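Local coordinates for putative lipoate-protein ligase A subunit 2 (Thermoplasma acidophilum DSM 1728, PDB 3R07), which is the small second subunit of a putative lipoate-protein ligase A, with a sheet-and-helix fold related to the C-terminal part of bacterial lipoate protein ligases, at residues L23-N28 against S57-I62; K31-S36 against D52-S57; F40-D45 against I75-E80. All blocks are in the same frame, centred on the assembly; numbering follows the deposited sequence. Where two conformers were deposited one is given.

Interaction 1: L23-N28 against S57-I62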
# COMPACT_ATOMS: atom_id res chain seq x y z
N LEU B 23 15.03 -6.87 -17.71
CA LEU B 23 16.44 -7.25 -17.79
C LEU B 23 17.10 -6.80 -19.07
O LEU B 23 16.52 -6.89 -20.14
CB LEU B 23 16.63 -8.76 -17.67
CG LEU B 23 16.52 -9.36 -16.29
CD1 LEU B 23 15.19 -10.05 -16.23
CD2 LEU B 23 17.63 -10.36 -16.06
N ASP B 24 18.33 -6.34 -18.92
CA ASP B 24 19.18 -5.91 -20.01
C ASP B 24 20.32 -6.93 -20.09
O ASP B 24 21.15 -7.01 -19.18
CB ASP B 24 19.72 -4.54 -19.63
CG ASP B 24 20.26 -3.77 -20.80
OD1 ASP B 24 20.66 -4.38 -21.82
OD2 ASP B 24 20.31 -2.53 -20.66
N LEU B 25 20.36 -7.74 -21.15
CA LEU B 25 21.33 -8.85 -21.24
C LEU B 25 22.42 -8.65 -22.29
O LEU B 25 22.14 -8.45 -23.47
CB LEU B 25 20.63 -10.18 -21.50
CG LEU B 25 19.46 -10.68 -20.67
CD1 LEU B 25 19.03 -12.05 -21.16
CD2 LEU B 25 19.82 -10.72 -19.18
N ASP B 26 23.67 -8.72 -21.84
CA ASP B 26 24.82 -8.71 -22.73
C ASP B 26 25.36 -10.14 -22.76
O ASP B 26 26.05 -10.58 -21.85
CB ASP B 26 25.87 -7.71 -22.23
CG ASP B 26 27.16 -7.75 -23.05
OD1 ASP B 26 27.45 -8.82 -23.65
OD2 ASP B 26 27.88 -6.71 -23.08
N GLY B 27 25.03 -10.86 -23.82
CA GLY B 27 25.39 -12.27 -23.88
C GLY B 27 24.69 -13.05 -22.78
O GLY B 27 23.47 -13.20 -22.79
N ASN B 28 25.48 -13.54 -21.83
CA ASN B 28 24.98 -14.41 -20.77
C ASN B 28 24.89 -13.62 -19.44
O ASN B 28 24.53 -14.15 -18.39
CB ASN B 28 25.90 -15.65 -20.65
CG ASN B 28 25.15 -16.94 -20.27
OD1 ASN B 28 24.11 -17.30 -20.86
ND2 ASN B 28 25.70 -17.67 -19.30
N SER B 57 25.72 -10.55 -12.72
CA SER B 57 26.08 -11.94 -12.61
C SER B 57 25.70 -12.58 -13.92
O SER B 57 25.48 -11.90 -14.90
CB SER B 57 25.28 -12.59 -11.49
OG SER B 57 25.45 -11.91 -10.26
N SER B 58 25.57 -13.90 -13.91
CA SER B 58 25.23 -14.63 -15.11
C SER B 58 23.86 -15.24 -14.96
O SER B 58 23.57 -15.89 -13.97
CB SER B 58 26.26 -15.72 -15.39
OG SER B 58 27.37 -15.19 -16.10
N ILE B 59 23.03 -15.04 -15.97
CA ILE B 59 21.65 -15.50 -15.95
C ILE B 59 21.53 -16.98 -15.57
O ILE B 59 20.43 -17.50 -15.33
CB ILE B 59 20.89 -15.15 -17.29
CG1 ILE B 59 21.15 -16.18 -18.39
CG2 ILE B 59 21.25 -13.74 -17.76
CD1 ILE B 59 19.95 -17.07 -18.69
N GLU B 60 22.68 -17.65 -15.51
CA GLU B 60 22.76 -19.06 -15.10
C GLU B 60 22.66 -19.17 -13.58
O GLU B 60 21.87 -19.95 -13.06
CB GLU B 60 24.05 -19.73 -15.61
CG GLU B 60 24.07 -20.02 -17.14
CD GLU B 60 25.05 -21.14 -17.53
OE1 GLU B 60 25.87 -21.56 -16.68
OE2 GLU B 60 25.00 -21.59 -18.70
N LYS B 61 23.45 -18.34 -12.89
CA LYS B 61 23.52 -18.35 -11.43
C LYS B 61 22.61 -17.30 -10.77
O LYS B 61 23.04 -16.50 -9.93
CB LYS B 61 24.98 -18.23 -10.97
CG LYS B 61 25.83 -19.42 -11.45
CD LYS B 61 27.10 -19.61 -10.63
CE LYS B 61 27.78 -20.93 -10.97
NZ LYS B 61 28.66 -21.37 -9.85
N ILE B 62 21.34 -17.33 -11.18
CA ILE B 62 20.30 -16.45 -10.66
C ILE B 62 19.78 -16.97 -9.32
O ILE B 62 19.71 -16.22 -8.34
CB ILE B 62 19.15 -16.29 -11.71
CG1 ILE B 62 19.45 -15.13 -12.66
CG2 ILE B 62 17.77 -16.11 -11.04
CD1 ILE B 62 18.35 -14.88 -13.70

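Interaction 2: K31-S36 against D52-S57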
# COMPACT_ATOMS: atom_id res chain seq x y z
N LYS B 31 23.39 -6.83 -17.53
CA LYS B 31 23.97 -5.51 -17.65
C LYS B 31 23.18 -4.56 -16.76
O LYS B 31 23.75 -3.69 -16.09
CB LYS B 31 23.92 -5.05 -19.11
CG LYS B 31 24.58 -3.71 -19.38
CD LYS B 31 24.61 -3.39 -20.87
CE LYS B 31 25.24 -2.00 -21.10
NZ LYS B 31 25.60 -1.73 -22.54
N ASP B 32 21.86 -4.71 -16.79
CA ASP B 32 20.98 -3.98 -15.91
C ASP B 32 19.74 -4.78 -15.53
O ASP B 32 19.36 -5.74 -16.21
CB ASP B 32 20.57 -2.65 -16.52
CG ASP B 32 20.47 -1.56 -15.48
OD1 ASP B 32 20.57 -1.87 -14.26
OD2 ASP B 32 20.32 -0.37 -15.88
N ILE B 33 19.14 -4.38 -14.41
CA ILE B 33 17.90 -4.98 -13.94
C ILE B 33 17.08 -3.97 -13.14
O ILE B 33 17.61 -3.11 -12.43
CB ILE B 33 18.14 -6.36 -13.20
CG1 ILE B 33 16.83 -6.98 -12.70
CG2 ILE B 33 19.21 -6.24 -12.10
CD1 ILE B 33 16.94 -8.38 -12.19
N HIS B 34 15.77 -4.06 -13.31
CA HIS B 34 14.86 -3.22 -12.58
C HIS B 34 13.72 -4.11 -12.16
O HIS B 34 13.11 -4.76 -12.99
CB HIS B 34 14.43 -2.01 -13.43
CG HIS B 34 13.16 -1.36 -12.97
ND1 HIS B 34 13.06 -0.68 -11.77
CD2 HIS B 34 11.94 -1.29 -13.56
CE1 HIS B 34 11.82 -0.23 -11.64
NE2 HIS B 34 11.12 -0.58 -12.71
N ILE B 35 13.50 -4.19 -10.85
CA ILE B 35 12.39 -4.97 -10.31
C ILE B 35 11.33 -4.02 -9.71
O ILE B 35 11.66 -3.09 -8.97
CB ILE B 35 12.85 -5.96 -9.24
CG1 ILE B 35 14.03 -6.78 -9.75
CG2 ILE B 35 11.71 -6.87 -8.85
CD1 ILE B 35 14.74 -7.61 -8.70
N SER B 36 10.07 -4.26 -10.04
CA SER B 36 9.02 -3.39 -9.56
C SER B 36 7.76 -4.17 -9.33
O SER B 36 7.74 -5.38 -9.50
CB SER B 36 8.80 -2.22 -10.52
OG SER B 36 8.32 -2.66 -11.77
N ASP B 52 21.25 -4.96 -7.13
CA ASP B 52 22.71 -4.81 -7.09
C ASP B 52 23.44 -6.14 -7.19
O ASP B 52 24.53 -6.22 -7.75
CB ASP B 52 23.15 -4.09 -5.81
CG ASP B 52 22.83 -2.60 -5.84
OD1 ASP B 52 22.35 -2.12 -6.91
OD2 ASP B 52 23.04 -1.91 -4.80
N MET B 53 22.82 -7.18 -6.64
CA MET B 53 23.40 -8.51 -6.60
C MET B 53 23.34 -9.16 -7.97
O MET B 53 24.34 -9.69 -8.44
CB MET B 53 22.70 -9.36 -5.55
CG MET B 53 23.09 -8.96 -4.12
SD MET B 53 22.12 -9.80 -2.85
CE MET B 53 23.10 -9.31 -1.42
N LEU B 54 22.17 -9.10 -8.60
CA LEU B 54 21.98 -9.63 -9.95
C LEU B 54 22.83 -8.90 -11.02
O LEU B 54 23.30 -9.53 -11.97
CB LEU B 54 20.50 -9.65 -10.30
CG LEU B 54 19.66 -10.64 -9.49
CD1 LEU B 54 18.21 -10.18 -9.29
CD2 LEU B 54 19.69 -12.01 -10.12
N ARG B 55 23.03 -7.59 -10.85
CA ARG B 55 23.89 -6.79 -11.73
C ARG B 55 25.40 -6.81 -11.32
O ARG B 55 25.77 -6.35 -10.23
CB ARG B 55 23.36 -5.35 -11.75
CG ARG B 55 23.93 -4.47 -12.87
CD ARG B 55 23.40 -3.02 -12.89
NE ARG B 55 23.39 -2.44 -11.56
CZ ARG B 55 22.30 -2.15 -10.86
NH1 ARG B 55 21.10 -2.36 -11.38
NH2 ARG B 55 22.41 -1.65 -9.63
N GLY B 56 26.29 -7.36 -12.15
CA GLY B 56 25.98 -8.22 -13.26
C GLY B 56 26.59 -9.58 -12.99
O GLY B 56 27.80 -9.74 -12.97
N SER B 57 25.72 -10.55 -12.72
CA SER B 57 26.08 -11.94 -12.61
C SER B 57 25.70 -12.58 -13.92
O SER B 57 25.48 -11.90 -14.90
CB SER B 57 25.28 -12.59 -11.49
OG SER B 57 25.45 -11.91 -10.26

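Interaction 3: F40-D45 against I75-E80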
# COMPACT_ATOMS: atom_id res chain seq x y z
N PHE B 40 5.22 -6.58 -0.87
CA PHE B 40 5.82 -6.08 0.34
C PHE B 40 7.15 -6.75 0.54
O PHE B 40 7.33 -7.91 0.19
CB PHE B 40 4.90 -6.39 1.51
CG PHE B 40 3.56 -5.75 1.39
CD1 PHE B 40 3.36 -4.44 1.82
CD2 PHE B 40 2.50 -6.46 0.85
CE1 PHE B 40 2.12 -3.86 1.73
CE2 PHE B 40 1.25 -5.86 0.74
CZ PHE B 40 1.05 -4.57 1.20
N MET B 41 8.08 -6.00 1.11
CA MET B 41 9.43 -6.45 1.29
C MET B 41 10.02 -5.61 2.38
O MET B 41 10.09 -4.37 2.27
CB MET B 41 10.22 -6.26 0.00
CG MET B 41 11.66 -6.73 0.09
SD MET B 41 12.50 -6.59 -1.50
CE MET B 41 11.84 -7.96 -2.47
N PHE B 42 10.45 -6.28 3.45
CA PHE B 42 11.16 -5.63 4.56
C PHE B 42 12.49 -6.34 4.77
O PHE B 42 12.55 -7.57 4.78
CB PHE B 42 10.32 -5.65 5.83
CG PHE B 42 8.88 -5.30 5.60
CD1 PHE B 42 8.44 -3.98 5.76
CD2 PHE B 42 7.96 -6.27 5.22
CE1 PHE B 42 7.10 -3.64 5.53
CE2 PHE B 42 6.61 -5.93 5.01
CZ PHE B 42 6.19 -4.62 5.16
N PRO B 43 13.57 -5.56 4.94
CA PRO B 43 13.52 -4.09 4.83
C PRO B 43 13.10 -3.64 3.42
O PRO B 43 13.17 -4.42 2.49
CB PRO B 43 14.95 -3.65 5.18
CG PRO B 43 15.55 -4.80 5.90
CD PRO B 43 14.92 -6.03 5.28
N GLU B 44 12.65 -2.40 3.28
CA GLU B 44 12.10 -1.95 2.00
C GLU B 44 13.23 -1.75 0.97
O GLU B 44 13.05 -2.04 -0.21
CB GLU B 44 11.24 -0.68 2.18
CG GLU B 44 9.98 -0.85 3.06
CD GLU B 44 10.25 -0.69 4.60
OE1 GLU B 44 11.42 -0.78 5.06
OE2 GLU B 44 9.28 -0.47 5.36
N ASP B 45 14.39 -1.28 1.42
CA ASP B 45 15.51 -1.05 0.51
C ASP B 45 16.33 -2.30 0.19
O ASP B 45 17.32 -2.23 -0.51
CB ASP B 45 16.39 0.11 0.97
CG ASP B 45 16.85 -0.05 2.40
OD1 ASP B 45 16.08 -0.60 3.24
OD2 ASP B 45 17.99 0.39 2.70
N ILE B 75 11.89 -10.43 4.47
CA ILE B 75 10.50 -10.86 4.64
C ILE B 75 9.63 -10.34 3.48
O ILE B 75 9.53 -9.13 3.25
CB ILE B 75 9.91 -10.42 6.01
CG1 ILE B 75 10.87 -10.73 7.16
CG2 ILE B 75 8.55 -11.07 6.26
CD1 ILE B 75 11.69 -9.51 7.66
N THR B 76 9.00 -11.26 2.76
CA THR B 76 8.33 -10.91 1.52
C THR B 76 6.95 -11.56 1.47
O THR B 76 6.70 -12.41 0.63
CB THR B 76 9.20 -11.33 0.30
OG1 THR B 76 10.48 -10.69 0.37
CG2 THR B 76 8.55 -10.90 -0.98
N PRO B 77 6.05 -11.13 2.38
CA PRO B 77 4.75 -11.75 2.65
C PRO B 77 3.96 -12.13 1.42
O PRO B 77 3.71 -11.27 0.58
CB PRO B 77 4.01 -10.65 3.41
CG PRO B 77 5.08 -10.00 4.17
CD PRO B 77 6.26 -9.95 3.24
N GLY B 78 3.58 -13.40 1.33
CA GLY B 78 2.76 -13.90 0.21
C GLY B 78 3.50 -13.97 -1.13
O GLY B 78 2.88 -14.14 -2.19
N VAL B 79 4.82 -13.80 -1.07
CA VAL B 79 5.69 -13.90 -2.22
C VAL B 79 6.87 -14.76 -1.81
O VAL B 79 7.76 -14.34 -1.07
CB VAL B 79 6.14 -12.49 -2.75
CG1 VAL B 79 7.16 -12.63 -3.85
CG2 VAL B 79 4.97 -11.69 -3.28
N GLU B 80 6.84 -16.00 -2.30
CA GLU B 80 7.88 -16.99 -2.05
C GLU B 80 9.15 -16.68 -2.85
O GLU B 80 9.10 -15.91 -3.81
CB GLU B 80 7.34 -18.38 -2.41
CG GLU B 80 6.22 -18.87 -1.48
CD GLU B 80 6.75 -19.37 -0.13
OE1 GLU B 80 7.22 -20.53 -0.07
OE2 GLU B 80 6.69 -18.60 0.85

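Interaction 1: L23-N28 against S57-I62
Ile-59 meets residues 23-28 twice, through its backbone N-H and through its branched side chain. Ile-59 N donates a hydrogen bond of 3.0 Å to Asn-28 O, with an N-H...O angle of 158°. The same oxygen takes a CA-H...O contact from Ser-58 CA at 3.4 Å, which makes one carbonyl the meeting point of two successive loop residues. On the apolar side, Ile-59 CG2 lies 3.6 Å from Leu-25 CD2, and the two side chains cross at about a right angle. The other branch is turned elsewhere: CG1 sits between the backbone N and the carbonyl carbon (chi1 83°) and comes to 4.0 Å from Asn-28 OD1. The far end of the Asn-28 amide reaches Glu-60, where ND2 touches the methylene CG at 3.6 Å. Amide and carboxylate are turned 78° apart, and the pair makes no hydrogen bond.

The second shell explains where these groups stand. Leu-25 belongs to strand 18-26 and is paired through its backbone with Met-6 of strand 5-13, while Gly-27, at positive phi, carries the chain out of the strand to Asn-28. Ile-59 also packs on Ile-30 of strand 29-36, and farther in, Leu-23 and Ile-62 both touch Leu-88 of helix 83-88.

The chemistry thus divides into a directional bond made entirely by main-chain atoms and a small hydrophobic overlap beside it, with the Asn-28 amide resting on the aliphatic part of Glu-60 at the exposed margin.

Interaction 2: K31-S36 against D52-S57
Leu-54 packs against Ile-33 in the tight part of this contact, CD1 to CD1 at 3.6 Å, the two side chains crossing at a slant. Ile-35 comes to the same methyl more distantly, its CD1 standing 4.4 Å from Leu-54 CD1. All three residues are buried, and no polar group takes part in their meeting.

The exposed side is built from charge. Arg-55 NH1 gives Asp-32 OD1 a hydrogen bond of 3.0 Å within a salt bridge, bent at 134°, with the oxygen tilted out of the guanidinium plane. Asp-32 and Arg-55 run side by side, yet carboxylate and guanidinium are turned 83° apart. OD1 is gripped a second time by Ile-33 N at 2.9 Å, from above the carboxylate plane, a bond that should steady the acid. The arginine chain bends at chi3 (46°), which sets NE aside from a straight course, and its CD rests 3.3 Å from Lys-31 O. At the other end of the guanidinium, NH2 forms a salt bridge of 2.8 Å with Asp-52 OD1, completing a three-residue network.

Lys-31 and Asp-32 both face Asp-24 of strand 18-26 in a classic beta bulge, so the network's acid from strand 29-36 sits at this irregularity, while Asp-52 and Arg-55 come from the end of helix 46-54. Beneath, Leu-54 also touches Ile-62 and Ile-65 of helix 62-70, and Leu-88 of helix 83-88 covers both Leu-54 and Ile-33.

Interaction 3: F40-D45 against I75-E80
Phe-42 and Ile-75 clasp each other through a reciprocal pair of backbone hydrogen bonds. Phe-42 N donates to Ile-75 O at 3.0 Å, and Ile-75 N donates back to Phe-42 O at 3.0 Å, with N-H...O angles of 164° and 173°. Two CA-H...O contacts extend the seam: Met-41 CA lies against Ile-75 O, and Thr-76 CA approaches Phe-40 O at 3.4 Å.

The Phe-42 side chain can be followed outward from this seam. Its CB comes within 4.5 Å of Ile-75 CD1, a loose apolar contact. CG stands anti to the carbonyl carbon, beside the backbone N (chi1 -44°). From there the ring brings CD2 to 3.8 Å from Ile-75 O, obliquely to the ring, and carries CE2 to 4.4 Å from Pro-77 CD, which lies at the ring edge, near its plane. Pro-77 CD is shared, since Phe-40 CB packs on it at 4.2 Å. Met-41 lies side by side with Thr-76, its CG 4.1 Å from OG1, and both residues also touch Phe-84 of helix 83-88. Phe-40, Met-41 and Phe-42 pack in addition against the other protein chain of the assembly, which places this contact at the subunit interface.

Beyond the pair, Thr-76 to Val-79 form a type II turn closed by Val-79 N to Thr-76 O, with proline and glycine in the two central positions where this turn commonly has them. The whole is a single antiparallel beta bridge, a hydrogen-bonded pair tying the loop before helix 46-54 to the loop before helix 83-88.

In the fold
The three contacts show how chemistry follows position in a small fold. Interactions 1 and 2 share Ser-57 and hold neighbouring elements: interaction 1 the end of strand 18-26 and the loop after helix 46-54, interaction 2 the adjacent strand 29-36 and the end of that helix. Interaction 1 is a surface contact built on one main-chain hydrogen bond and a single apolar pair, whereas interaction 2 is partly buried, with hydrocarbon inside and ion pairs outside. Interaction 3 stands apart, its centre about 24 Å from that of interaction 1 and on the opposite side of the chain's centre. It is largely buried and joins two loops by main-chain pairing, without salt bridges. Both interactions 2 and 3 lie within reach of the partner chain.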